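Local coordinates for transcriptional regulator (Actinomyces oris, PDB 5V8C), which acts as a phosphotransferase of the LytR-Cps2A-Psr family that mediates glycosylation of a cell wall-anchored surface protein, at residues Gly20-Ile25 and Tyr281-Lys286; Ile55-Pro60 and Thr66-Pro71; Asn99-Cys102 and Gly106-Thr109; Val196-Leu201 and Lys245-Gly250; Asp256-Pro261 and Arg275-Arg280. All coordinates share one frame; numbering follows the deposited sequence.

Contact 1. Residues Gly20-Ile25 and Tyr281-Lys286; sequences GETWLI and YGYSPK
Thr22, the residue just before strand 23-28 of the central mixed sheet, meets Tyr283 where a Schellman motif ends helix 272-280. In that motif Gly282, with positive phi, is the C' residue, and backbone bonds run from Tyr283 N to Leu278 O and from Gly282 N to Ala279 O. The Thr22 and Tyr283 side chains bury nearly all of the surface in the contact, and they approach from opposite directions. Tyr283 touches with its phenol end: its OH lies 3.3 Å from Thr22 CB. The second touch is at the ring edge, where Thr22 CG2 sits close to the ring plane and 4.0 Å from Tyr283 CE1. The Tyr283 ring is placed by a chi1 of -53°, which carries CG anti to the carbonyl carbon, while one ring face is overlaid by Tyr281 O, 3.8 Å above the plane and over its centre. Leu57 and Arg59 of strand 52-60 and Pro108 also touch this side chain. Putting an alanine at Thr22 would remove CG2 and OG1, and is likely to open a gap beside the Tyr283 ring edge. Glu21 and Trp23 point away from the tyrosine and pair with each other: Trp23 NE1 donates to Glu21 OE2 at 2.8 Å with an angle of 176° at the hydrogen, the oxygen lying in the indole plane while the donor stands 52° out of the carboxylate plane.

Contact 2. Residues Ile55-Pro60 and Thr66-Pro71; sequences IALVRP and TIINLP
Leu57 and Ile68 form the middle of the antiparallel hairpin made by strands 52-60 and 65-70, whose segment axes come within 4.7 Å and run at 164° to each other. They are a hydrogen-bonded pair: Leu57 N donates to Ile68 O and Ile68 N to Leu57 O, both at 3.0 Å, the second bond lying in the carbonyl plane. Their side chains lie side by side, pointing the same way, with Leu57 CD1 3.8 Å from Ile68 CD1. A chi1 of 63° holds Leu57 CG between the backbone N and carbonyl carbon, and the other methyl, CD2, reaches Leu70 CD1 at 4.0 Å. This is the tightly packed part, with Ile55 on the same face. An alanine in place of Leu57 would lose both methyls and would probably leave a gap between Ile68 and Leu70. On the reverse face Val58 and Ile67 also lie alongside each other, Val58 CG2 to Ile67 CG1 at 4.0 Å; helix 182-208 packs on this face, its Met197 and Leu201 touching Ile67. The loose end is the partly exposed pair Arg59 and Thr66. Arg59 N donates to Thr66 O at 2.8 Å, but the return bond from Thr66 N to Arg59 O is weak at 3.4 Å, and the polar side-chain ends turn to Thr18 and Thr253 instead. Apolar side chains on both faces of its middle, around paired amides, imply that the hairpin satisfies its buried backbone there within the sheet, while Asn69 spends its amide N-H groups on Asp256 and Thr193.

Contact 3. Residues Asn99-Cys102 and Gly106-Thr109; sequences NALC and GIPT
The C-terminal end of helix 94-105 is the setting here: Leu101 and Cys102 of its last turns meet Gly106 and Ile107 as the chain leaves the helix for strand 111-115. Gly106 is the first residue to abandon helical angles, with positive phi, a region that glycine enters readily. The turn brings Ile107 N back to the helix, where it donates to Leu101 O at 3.2 Å. The bond is nearly straight at the hydrogen, 172°, yet the donor stands above the carbonyl plane of Leu101, 47° out of it, and so is not aimed at a lone pair. Gly106 N makes a weak, bent bond to Cys102 O at 3.0 Å. Next to these backbone bonds the Leu101 and Ile107 side chains lie alongside each other, pointing the same way, with Leu101 CB 3.8 Å from Ile107 CG1. Leu101 has CG anti to its carbonyl carbon, at a chi1 of -74°, and the side chain also touches Leu24 of strand 23-28; Ile107 touches Thr22. Cys102 is used differently: its SG forms a disulfide with Cys288 near the C-terminus, while its CB passes 4.0 Å from Ile107 O. The helix end is therefore held by three kinds of link. Backbone bonds take up carbonyls of the final turns, an apolar pair joins the exit to the sheet side, and the disulfide adds a covalent tie between the helix and strand 288-289.

Contact 4. Residues Val196-Leu201 and Lys245-Gly250; sequences VMQAVL and KARRAG
The guanidinium of Arg247 has Leu201 CB at its edge, near its plane, with NH1 3.4 Å away. The Gln198 amide approaches the same group obliquely, its plane turned 83° from that of the guanidinium. This is the meeting of helix 182-208 with the C-terminal end of helix 233-248, two helices flanking the same face of the mixed sheet. Gln198 and Arg247 come from opposite directions; the amide is probably turned over in the model, so which of its ends faces the arginine stays open. Arg247 gets there by a chain bent at chi2 and chi3, -110° and 85°, which crosses Leu201 obliquely. Arg247 also touches a crystal neighbour, so the lattice may influence its pose. The contact lies at the surface, with Thr252 of the edge strand 252-256 touched by both Leu201 and Arg247, and with a bound polyether, probably from the crystallisation liquor, about 3 Å from the Leu201 side chain. Past Arg247 the helix stops in a Schellman motif at Gly250, which has positive phi. There Ala249 N still keeps a bond to Lys245 O at 3.2 Å, and Gly250 N reaches back to Arg247 O at 3.3 Å.

Contact 5. Residues Asp256-Pro261 and Arg275-Arg280; sequences DLPTGP and RDLLAR
Pro258 sits at the centre of an inverse gamma turn and sets its CD against Leu277 of helix 272-280. The turn follows strand 252-256, at the edge of the mixed sheet, and the helix packs beside it, so that the contact joins the loop after this strand to helix 272-280. Everything that touches is hydrocarbon. Pro258 CD lies 4.0 Å from Leu277 CG, the two side chains meeting at a slant. Leu277 has CG anti to the backbone N, at a chi1 of -169°, which carries its branch out toward the loop. Its CD1 then meets Leu257 CD2 at 3.8 Å. Leu257 also touches Pro71, and Leu278 touches the buried Tyr283, whereas Leu277 and Pro258 are partly exposed. Polar fixing of the turn comes from the first turn of the helix, Ser274, and from Asn271 just before it, since Pro258 O accepts hydrogen bonds from Ser274 OG and Asn271 ND2. Within the helix itself Ala279 N donates to Arg275 O at 2.8 Å, a regular bond of the turn that carries the two leucines. Leu257 works with a single methyl against both of these helix residues: the CD2 that meets Leu277 also stands 4.0 Å from Leu278 CG, with the Leu257 and Leu278 side chains at about a right angle.

In the fold
Contact 2 lies about 6 Å from the centre of the chain and the others gather round it. Strand 23-28 of contact 1 pairs with strand 52-60 through Ile25 N and Ala56 O, 2.8 Å apart, while Leu101 of contact 3 packs on Leu70 of contact 2 from the Leu57 face. Contact 5 joins the far side of the hairpin, with Asn69 ND2 2.9 Å from Asp256 OD2. Contact 4 stands on the opposite face, its centre about 25 Å from that of contact 3; Ile67 CD1 and Leu201 CD1 meet at 3.6 Å, beside the bound polyether that both residues approach. The cobalt site of Ala1, His2 and His219 involves no residue of these contacts.

Contact 1. Residues Gly20-Ile25 and Tyr281-Lys286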
# COMPACT_ATOMS: atom_id res chain seq x y z
N GLY A 20 -18.00 -1.65 -3.87
CA GLY A 20 -18.04 -3.02 -4.36
C GLY A 20 -16.90 -3.83 -3.78
O GLY A 20 -16.79 -3.99 -2.56
N GLU A 21 -16.03 -4.35 -4.66
CA GLU A 21 -14.88 -5.13 -4.23
C GLU A 21 -13.74 -4.18 -3.81
O GLU A 21 -13.29 -3.36 -4.62
CB GLU A 21 -14.43 -6.10 -5.33
CG GLU A 21 -13.40 -7.11 -4.86
CD GLU A 21 -13.17 -8.26 -5.82
OE1 GLU A 21 -14.01 -9.19 -5.85
OE2 GLU A 21 -12.14 -8.23 -6.54
N THR A 22 -13.35 -4.24 -2.54
CA THR A 22 -12.25 -3.40 -2.07
C THR A 22 -11.24 -4.26 -1.26
O THR A 22 -11.57 -4.82 -0.21
CB THR A 22 -12.72 -2.10 -1.39
OG1 THR A 22 -11.74 -1.64 -0.45
CG2 THR A 22 -14.09 -2.20 -0.76
N TRP A 23 -10.05 -4.42 -1.86
CA TRP A 23 -8.92 -5.17 -1.31
C TRP A 23 -8.09 -4.25 -0.45
O TRP A 23 -7.84 -3.10 -0.82
CB TRP A 23 -8.05 -5.72 -2.46
CG TRP A 23 -8.70 -6.80 -3.27
CD1 TRP A 23 -9.73 -6.66 -4.15
CD2 TRP A 23 -8.34 -8.19 -3.28
NE1 TRP A 23 -10.05 -7.88 -4.70
CE2 TRP A 23 -9.22 -8.84 -4.17
CE3 TRP A 23 -7.36 -8.95 -2.62
CZ2 TRP A 23 -9.15 -10.22 -4.43
CZ3 TRP A 23 -7.34 -10.32 -2.82
CH2 TRP A 23 -8.23 -10.94 -3.71
N LEU A 24 -7.68 -4.73 0.72
CA LEU A 24 -6.82 -3.95 1.59
C LEU A 24 -5.46 -4.63 1.55
O LEU A 24 -5.35 -5.82 1.85
CB LEU A 24 -7.39 -3.89 3.02
CG LEU A 24 -6.54 -3.15 4.07
CD1 LEU A 24 -6.24 -1.71 3.65
CD2 LEU A 24 -7.23 -3.18 5.43
N ILE A 25 -4.46 -3.89 1.06
CA ILE A 25 -3.09 -4.41 0.97
C ILE A 25 -2.28 -3.75 2.06
O ILE A 25 -2.18 -2.53 2.09
CB ILE A 25 -2.44 -4.25 -0.43
CG1 ILE A 25 -3.34 -4.87 -1.54
CG2 ILE A 25 -1.03 -4.85 -0.43
CD1 ILE A 25 -2.65 -5.14 -2.89
N TYR A 281 -15.76 6.92 -4.63
CA TYR A 281 -15.70 5.46 -4.64
C TYR A 281 -16.67 4.80 -3.64
O TYR A 281 -16.56 3.61 -3.36
CB TYR A 281 -14.24 4.99 -4.44
CG TYR A 281 -13.28 5.63 -5.41
CD1 TYR A 281 -13.21 5.21 -6.74
CD2 TYR A 281 -12.46 6.68 -5.03
CE1 TYR A 281 -12.37 5.83 -7.66
CE2 TYR A 281 -11.61 7.31 -5.94
CZ TYR A 281 -11.57 6.88 -7.25
OH TYR A 281 -10.73 7.50 -8.14
N GLY A 282 -17.64 5.57 -3.15
CA GLY A 282 -18.70 5.09 -2.26
C GLY A 282 -18.33 4.81 -0.82
O GLY A 282 -19.05 4.06 -0.14
N TYR A 283 -17.24 5.42 -0.32
CA TYR A 283 -16.81 5.24 1.06
C TYR A 283 -17.27 6.40 1.93
O TYR A 283 -16.98 7.55 1.61
CB TYR A 283 -15.29 5.10 1.16
CG TYR A 283 -14.66 4.05 0.27
CD1 TYR A 283 -15.16 2.75 0.24
CD2 TYR A 283 -13.51 4.32 -0.46
CE1 TYR A 283 -14.56 1.76 -0.54
CE2 TYR A 283 -12.90 3.34 -1.24
CZ TYR A 283 -13.43 2.06 -1.28
OH TYR A 283 -12.83 1.10 -2.06
N SER A 284 -17.96 6.09 3.04
CA SER A 284 -18.42 7.09 4.00
C SER A 284 -18.56 6.43 5.38
O SER A 284 -19.14 5.33 5.46
CB SER A 284 -19.76 7.69 3.56
OG SER A 284 -20.16 8.74 4.42
N PRO A 285 -18.01 7.02 6.47
CA PRO A 285 -18.12 6.38 7.79
C PRO A 285 -19.55 6.05 8.22
O PRO A 285 -19.78 4.97 8.77
CB PRO A 285 -17.44 7.37 8.74
CG PRO A 285 -17.39 8.65 8.00
CD PRO A 285 -17.28 8.30 6.56
N LYS A 286 -20.51 6.95 7.92
CA LYS A 286 -21.93 6.81 8.26
C LYS A 286 -22.57 5.54 7.71
O LYS A 286 -23.49 5.02 8.33
CB LYS A 286 -22.72 8.04 7.79

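Contact 2. Residues Ile55-Pro60 and Thr66-Pro71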
# COMPACT_ATOMS: atom_id res chain seq x y z
N ILE A 55 -0.39 0.97 3.39
CA ILE A 55 -1.84 0.75 3.46
C ILE A 55 -2.41 1.26 2.16
O ILE A 55 -2.45 2.47 1.95
CB ILE A 55 -2.51 1.48 4.65
CG1 ILE A 55 -1.80 1.21 6.00
CG2 ILE A 55 -3.99 1.15 4.73
CD1 ILE A 55 -0.96 2.35 6.44
N ALA A 56 -2.84 0.34 1.29
CA ALA A 56 -3.43 0.70 0.00
C ALA A 56 -4.74 -0.06 -0.23
O ALA A 56 -4.86 -1.24 0.11
CB ALA A 56 -2.45 0.39 -1.13
N LEU A 57 -5.70 0.62 -0.84
CA LEU A 57 -6.94 -0.04 -1.19
C LEU A 57 -7.02 -0.19 -2.71
O LEU A 57 -6.84 0.78 -3.45
CB LEU A 57 -8.18 0.62 -0.55
CG LEU A 57 -8.53 2.05 -0.90
CD1 LEU A 57 -9.55 2.09 -2.04
CD2 LEU A 57 -9.08 2.78 0.31
N VAL A 58 -7.13 -1.45 -3.18
CA VAL A 58 -7.17 -1.77 -4.60
C VAL A 58 -8.61 -1.94 -5.01
O VAL A 58 -9.31 -2.79 -4.45
CB VAL A 58 -6.30 -3.00 -4.94
CG1 VAL A 58 -6.31 -3.28 -6.44
CG2 VAL A 58 -4.88 -2.80 -4.44
N ARG A 59 -9.08 -1.08 -5.92
CA ARG A 59 -10.49 -1.09 -6.30
C ARG A 59 -10.78 -1.56 -7.75
O ARG A 59 -10.86 -0.74 -8.66
CB ARG A 59 -11.12 0.28 -6.02
CG ARG A 59 -12.47 0.20 -5.35
CD ARG A 59 -13.05 1.58 -5.10
NE ARG A 59 -14.51 1.59 -5.23
CZ ARG A 59 -15.15 1.83 -6.37
NH1 ARG A 59 -14.48 2.07 -7.49
NH2 ARG A 59 -16.48 1.84 -6.40
N PRO A 60 -11.02 -2.88 -7.96
CA PRO A 60 -11.41 -3.33 -9.31
C PRO A 60 -12.86 -2.96 -9.62
O PRO A 60 -13.72 -3.08 -8.76
CB PRO A 60 -11.18 -4.85 -9.27
CG PRO A 60 -11.28 -5.22 -7.83
CD PRO A 60 -11.01 -3.99 -6.99
N THR A 66 -8.33 1.30 -9.71
CA THR A 66 -7.80 2.44 -8.98
C THR A 66 -7.17 1.96 -7.68
O THR A 66 -7.73 1.11 -6.98
CB THR A 66 -8.89 3.51 -8.77
OG1 THR A 66 -9.20 4.10 -10.04
CG2 THR A 66 -8.46 4.63 -7.83
N ILE A 67 -5.98 2.48 -7.39
CA ILE A 67 -5.27 2.18 -6.16
C ILE A 67 -5.13 3.48 -5.38
O ILE A 67 -4.64 4.47 -5.91
CB ILE A 67 -3.91 1.50 -6.45
CG1 ILE A 67 -4.12 0.09 -7.03
CG2 ILE A 67 -3.01 1.46 -5.21
CD1 ILE A 67 -2.95 -0.46 -7.79
N ILE A 68 -5.66 3.49 -4.15
CA ILE A 68 -5.62 4.65 -3.26
C ILE A 68 -4.64 4.36 -2.15
O ILE A 68 -4.83 3.42 -1.37
CB ILE A 68 -7.02 5.11 -2.76
CG1 ILE A 68 -7.88 5.59 -3.95
CG2 ILE A 68 -6.89 6.22 -1.71
CD1 ILE A 68 -9.32 5.38 -3.83
N ASN A 69 -3.52 5.09 -2.16
CA ASN A 69 -2.46 4.91 -1.18
C ASN A 69 -2.80 5.76 0.04
O ASN A 69 -2.97 6.97 -0.08
CB ASN A 69 -1.09 5.27 -1.81
CG ASN A 69 0.12 5.11 -0.91
OD1 ASN A 69 0.20 4.21 -0.06
ND2 ASN A 69 1.12 5.95 -1.13
N LEU A 70 -3.05 5.09 1.17
CA LEU A 70 -3.43 5.77 2.41
C LEU A 70 -2.19 6.05 3.26
O LEU A 70 -1.50 5.10 3.65
CB LEU A 70 -4.44 4.93 3.20
CG LEU A 70 -5.78 4.65 2.52
CD1 LEU A 70 -6.58 3.63 3.31
CD2 LEU A 70 -6.60 5.92 2.33
N PRO A 71 -1.86 7.34 3.52
CA PRO A 71 -0.66 7.65 4.32
C PRO A 71 -0.70 7.06 5.73
O PRO A 71 -1.72 7.18 6.41
CB PRO A 71 -0.62 9.18 4.31
CG PRO A 71 -2.01 9.60 4.04
CD PRO A 71 -2.58 8.57 3.13
O HOH W 1 0.49 3.73 2.53

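Contact 3. Residues Asn99-Cys102 and Gly106-Thr109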
# COMPACT_ATOMS: atom_id res chain seq x y z
N ASN A 99 -11.27 -2.75 10.95
CA ASN A 99 -12.32 -2.05 11.69
C ASN A 99 -12.12 -0.54 11.71
O ASN A 99 -13.08 0.19 11.47
CB ASN A 99 -12.45 -2.63 13.10
CG ASN A 99 -13.01 -4.03 13.15
OD1 ASN A 99 -13.47 -4.59 12.15
ND2 ASN A 99 -12.98 -4.64 14.32
N ALA A 100 -10.88 -0.07 11.95
CA ALA A 100 -10.54 1.36 11.97
C ALA A 100 -10.86 2.07 10.65
O ALA A 100 -11.52 3.10 10.67
CB ALA A 100 -9.07 1.55 12.33
N LEU A 101 -10.45 1.48 9.51
CA LEU A 101 -10.73 2.04 8.18
C LEU A 101 -12.22 2.23 7.91
O LEU A 101 -12.62 3.23 7.30
CB LEU A 101 -10.09 1.18 7.09
CG LEU A 101 -8.58 1.32 6.99
CD1 LEU A 101 -8.04 0.43 5.93
CD2 LEU A 101 -8.16 2.77 6.74
N CYS A 102 -13.04 1.31 8.43
CA CYS A 102 -14.49 1.38 8.34
C CYS A 102 -15.07 2.53 9.20
O CYS A 102 -15.75 3.41 8.67
CB CYS A 102 -15.10 0.04 8.73
SG CYS A 102 -16.91 0.04 8.79
N GLY A 106 -14.79 4.97 6.32
CA GLY A 106 -15.94 4.34 5.69
C GLY A 106 -15.56 3.37 4.59
O GLY A 106 -16.34 3.17 3.66
N ILE A 107 -14.36 2.77 4.68
CA ILE A 107 -13.96 1.83 3.65
C ILE A 107 -14.28 0.38 4.12
O ILE A 107 -13.62 -0.15 5.02
CB ILE A 107 -12.52 2.04 3.06
CG1 ILE A 107 -11.47 1.04 3.60
CG2 ILE A 107 -12.01 3.48 3.18
CD1 ILE A 107 -11.25 -0.13 2.67
N PRO A 108 -15.31 -0.25 3.52
CA PRO A 108 -15.64 -1.64 3.89
C PRO A 108 -14.77 -2.64 3.11
O PRO A 108 -14.98 -2.85 1.91
CB PRO A 108 -17.14 -1.76 3.56
CG PRO A 108 -17.50 -0.50 2.78
CD PRO A 108 -16.21 0.22 2.46
N THR A 109 -13.80 -3.23 3.80
CA THR A 109 -12.87 -4.20 3.22
C THR A 109 -13.57 -5.52 2.85
O THR A 109 -14.21 -6.15 3.68
CB THR A 109 -11.67 -4.37 4.16
OG1 THR A 109 -11.01 -3.11 4.26
CG2 THR A 109 -10.69 -5.42 3.69

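Contact 4. Residues Val196-Leu201 and Lys245-Gly250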
# COMPACT_ATOMS: atom_id res chain seq x y z
N VAL A 196 7.02 2.88 -6.16
CA VAL A 196 7.18 1.45 -5.94
C VAL A 196 5.93 0.71 -6.39
O VAL A 196 6.06 -0.23 -7.17
CB VAL A 196 7.57 1.15 -4.47
CG1 VAL A 196 7.34 -0.31 -4.11
CG2 VAL A 196 9.02 1.55 -4.21
N MET A 197 4.74 1.17 -5.97
CA MET A 197 3.45 0.59 -6.36
C MET A 197 3.27 0.59 -7.86
O MET A 197 2.75 -0.39 -8.40
CB MET A 197 2.29 1.35 -5.72
CG MET A 197 1.92 0.85 -4.37
SD MET A 197 0.51 1.73 -3.71
CE MET A 197 0.95 1.75 -2.04
N GLN A 198 3.68 1.68 -8.54
CA GLN A 198 3.57 1.72 -9.99
C GLN A 198 4.59 0.78 -10.62
O GLN A 198 4.23 -0.00 -11.51
CB GLN A 198 3.70 3.15 -10.55
CG GLN A 198 3.48 3.26 -12.06
CD GLN A 198 2.19 2.63 -12.56
OE1 GLN A 198 1.09 3.16 -12.34
NE2 GLN A 198 2.31 1.53 -13.31
N ALA A 199 5.84 0.80 -10.10
CA ALA A 199 6.92 -0.06 -10.58
C ALA A 199 6.56 -1.53 -10.39
O ALA A 199 6.82 -2.34 -11.29
CB ALA A 199 8.22 0.28 -9.89
N VAL A 200 5.85 -1.86 -9.29
CA VAL A 200 5.39 -3.22 -9.02
C VAL A 200 4.38 -3.63 -10.07
O VAL A 200 4.56 -4.67 -10.71
CB VAL A 200 4.86 -3.42 -7.58
CG1 VAL A 200 4.18 -4.77 -7.43
CG2 VAL A 200 5.99 -3.28 -6.56
N LEU A 201 3.37 -2.78 -10.31
CA LEU A 201 2.32 -3.00 -11.31
C LEU A 201 2.92 -3.19 -12.71
O LEU A 201 2.51 -4.10 -13.44
CB LEU A 201 1.34 -1.83 -11.33
CG LEU A 201 0.08 -1.96 -10.48
CD1 LEU A 201 -0.82 -0.78 -10.71
CD2 LEU A 201 -0.69 -3.25 -10.78
N LYS A 245 -6.38 -6.40 -17.80
CA LYS A 245 -7.39 -5.79 -18.68
C LYS A 245 -7.35 -4.25 -18.52
O LYS A 245 -7.47 -3.53 -19.51
CB LYS A 245 -8.78 -6.34 -18.33
CG LYS A 245 -9.84 -6.21 -19.41
CD LYS A 245 -11.19 -6.70 -18.91
CE LYS A 245 -12.28 -6.60 -19.95
NZ LYS A 245 -12.90 -5.25 -19.99
N ALA A 246 -7.13 -3.74 -17.28
CA ALA A 246 -7.05 -2.31 -17.01
C ALA A 246 -5.70 -1.68 -17.39
O ALA A 246 -5.66 -0.49 -17.66
CB ALA A 246 -7.40 -2.02 -15.56
N ARG A 247 -4.60 -2.48 -17.44
CA ARG A 247 -3.29 -1.99 -17.90
C ARG A 247 -3.38 -1.72 -19.43
O ARG A 247 -2.93 -0.67 -19.90
CB ARG A 247 -2.20 -3.05 -17.66
CG ARG A 247 -1.45 -2.95 -16.36
CD ARG A 247 -0.02 -2.51 -16.59
NE ARG A 247 0.09 -1.05 -16.67
CZ ARG A 247 0.25 -0.25 -15.62
NH1 ARG A 247 0.34 -0.76 -14.40
NH2 ARG A 247 0.32 1.06 -15.79
N ARG A 248 -3.95 -2.68 -20.18
CA ARG A 248 -4.11 -2.62 -21.64
C ARG A 248 -5.05 -1.52 -22.06
O ARG A 248 -4.82 -0.89 -23.09
CB ARG A 248 -4.59 -3.97 -22.20
N ALA A 249 -6.11 -1.28 -21.28
CA ALA A 249 -7.12 -0.26 -21.58
C ALA A 249 -6.70 1.14 -21.11
O ALA A 249 -7.40 2.12 -21.38
CB ALA A 249 -8.46 -0.64 -20.96
N GLY A 250 -5.55 1.22 -20.43
CA GLY A 250 -5.04 2.47 -19.88
C GLY A 250 -5.92 3.00 -18.77
O GLY A 250 -6.01 4.22 -18.55

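Contact 5. Residues Asp256-Pro261 and Arg275-Arg280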
# COMPACT_ATOMS: atom_id res chain seq x y z
N ASP A 256 -2.66 9.18 -4.26
CA ASP A 256 -2.40 9.43 -2.86
C ASP A 256 -3.56 10.21 -2.29
O ASP A 256 -4.06 11.13 -2.94
CB ASP A 256 -1.10 10.21 -2.70
CG ASP A 256 0.11 9.32 -2.84
OD1 ASP A 256 0.57 9.13 -3.99
OD2 ASP A 256 0.54 8.73 -1.82
N LEU A 257 -4.04 9.79 -1.11
CA LEU A 257 -5.14 10.43 -0.39
C LEU A 257 -4.77 11.92 -0.18
O LEU A 257 -3.71 12.21 0.38
CB LEU A 257 -5.30 9.72 0.97
CG LEU A 257 -6.69 9.48 1.57
CD1 LEU A 257 -6.84 10.20 2.88
CD2 LEU A 257 -7.82 9.76 0.59
N PRO A 258 -5.55 12.87 -0.72
CA PRO A 258 -5.16 14.29 -0.58
C PRO A 258 -5.37 14.89 0.81
O PRO A 258 -6.43 15.46 1.09
CB PRO A 258 -5.98 14.99 -1.67
CG PRO A 258 -7.16 14.12 -1.88
CD PRO A 258 -6.81 12.72 -1.47
N THR A 259 -4.36 14.79 1.68
CA THR A 259 -4.43 15.38 3.02
C THR A 259 -3.91 16.82 2.98
O THR A 259 -3.16 17.18 2.08
CB THR A 259 -3.67 14.53 4.05
OG1 THR A 259 -2.27 14.57 3.76
CG2 THR A 259 -4.16 13.09 4.09
N GLY A 260 -4.30 17.62 3.97
CA GLY A 260 -3.87 19.01 4.08
C GLY A 260 -2.37 19.17 4.27
O GLY A 260 -1.67 18.17 4.49
N PRO A 261 -1.82 20.41 4.17
CA PRO A 261 -0.36 20.58 4.33
C PRO A 261 0.13 19.95 5.63
O PRO A 261 -0.32 20.31 6.71
CB PRO A 261 -0.17 22.10 4.29
CG PRO A 261 -1.34 22.60 3.52
CD PRO A 261 -2.48 21.70 3.89
N ARG A 275 -12.25 13.35 2.00
CA ARG A 275 -13.61 12.83 2.15
C ARG A 275 -14.35 12.72 0.81
O ARG A 275 -15.09 11.76 0.62
CB ARG A 275 -14.42 13.66 3.16
CG ARG A 275 -13.90 13.57 4.60
CD ARG A 275 -14.48 12.37 5.34
NE ARG A 275 -13.56 11.83 6.33
CZ ARG A 275 -13.63 12.06 7.64
NH1 ARG A 275 -14.59 12.83 8.13
NH2 ARG A 275 -12.75 11.51 8.47
N ASP A 276 -14.14 13.69 -0.10
CA ASP A 276 -14.78 13.72 -1.42
C ASP A 276 -14.22 12.63 -2.32
O ASP A 276 -14.98 11.88 -2.94
CB ASP A 276 -14.62 15.09 -2.10
CG ASP A 276 -15.18 16.27 -1.32
OD1 ASP A 276 -16.32 16.15 -0.81
OD2 ASP A 276 -14.51 17.32 -1.28
N LEU A 277 -12.88 12.54 -2.39
CA LEU A 277 -12.14 11.53 -3.15
C LEU A 277 -12.61 10.14 -2.72
O LEU A 277 -12.82 9.28 -3.56
CB LEU A 277 -10.63 11.71 -2.89
CG LEU A 277 -9.58 10.95 -3.74
CD1 LEU A 277 -9.03 9.75 -3.01
CD2 LEU A 277 -10.10 10.59 -5.14
N LEU A 278 -12.84 9.96 -1.41
CA LEU A 278 -13.32 8.70 -0.86
C LEU A 278 -14.81 8.52 -1.11
O LEU A 278 -15.26 7.38 -1.28
CB LEU A 278 -13.00 8.60 0.65
CG LEU A 278 -11.55 8.26 1.02
CD1 LEU A 278 -11.27 8.58 2.47
CD2 LEU A 278 -11.25 6.80 0.77
N ALA A 279 -15.57 9.63 -1.16
CA ALA A 279 -17.01 9.61 -1.43
C ALA A 279 -17.30 9.25 -2.88
O ALA A 279 -18.38 8.73 -3.18
CB ALA A 279 -17.64 10.95 -1.10
N ARG A 280 -16.36 9.55 -3.80
CA ARG A 280 -16.47 9.20 -5.21
C ARG A 280 -16.60 7.67 -5.37
O ARG A 280 -17.48 7.20 -6.09
CB ARG A 280 -15.25 9.71 -6.00
CG ARG A 280 -15.30 11.20 -6.29
CD ARG A 280 -14.16 11.67 -7.18
NE ARG A 280 -14.24 13.10 -7.44
CZ ARG A 280 -14.81 13.64 -8.52
NH1 ARG A 280 -15.33 12.86 -9.46
NH2 ARG A 280 -14.86 14.95 -8.66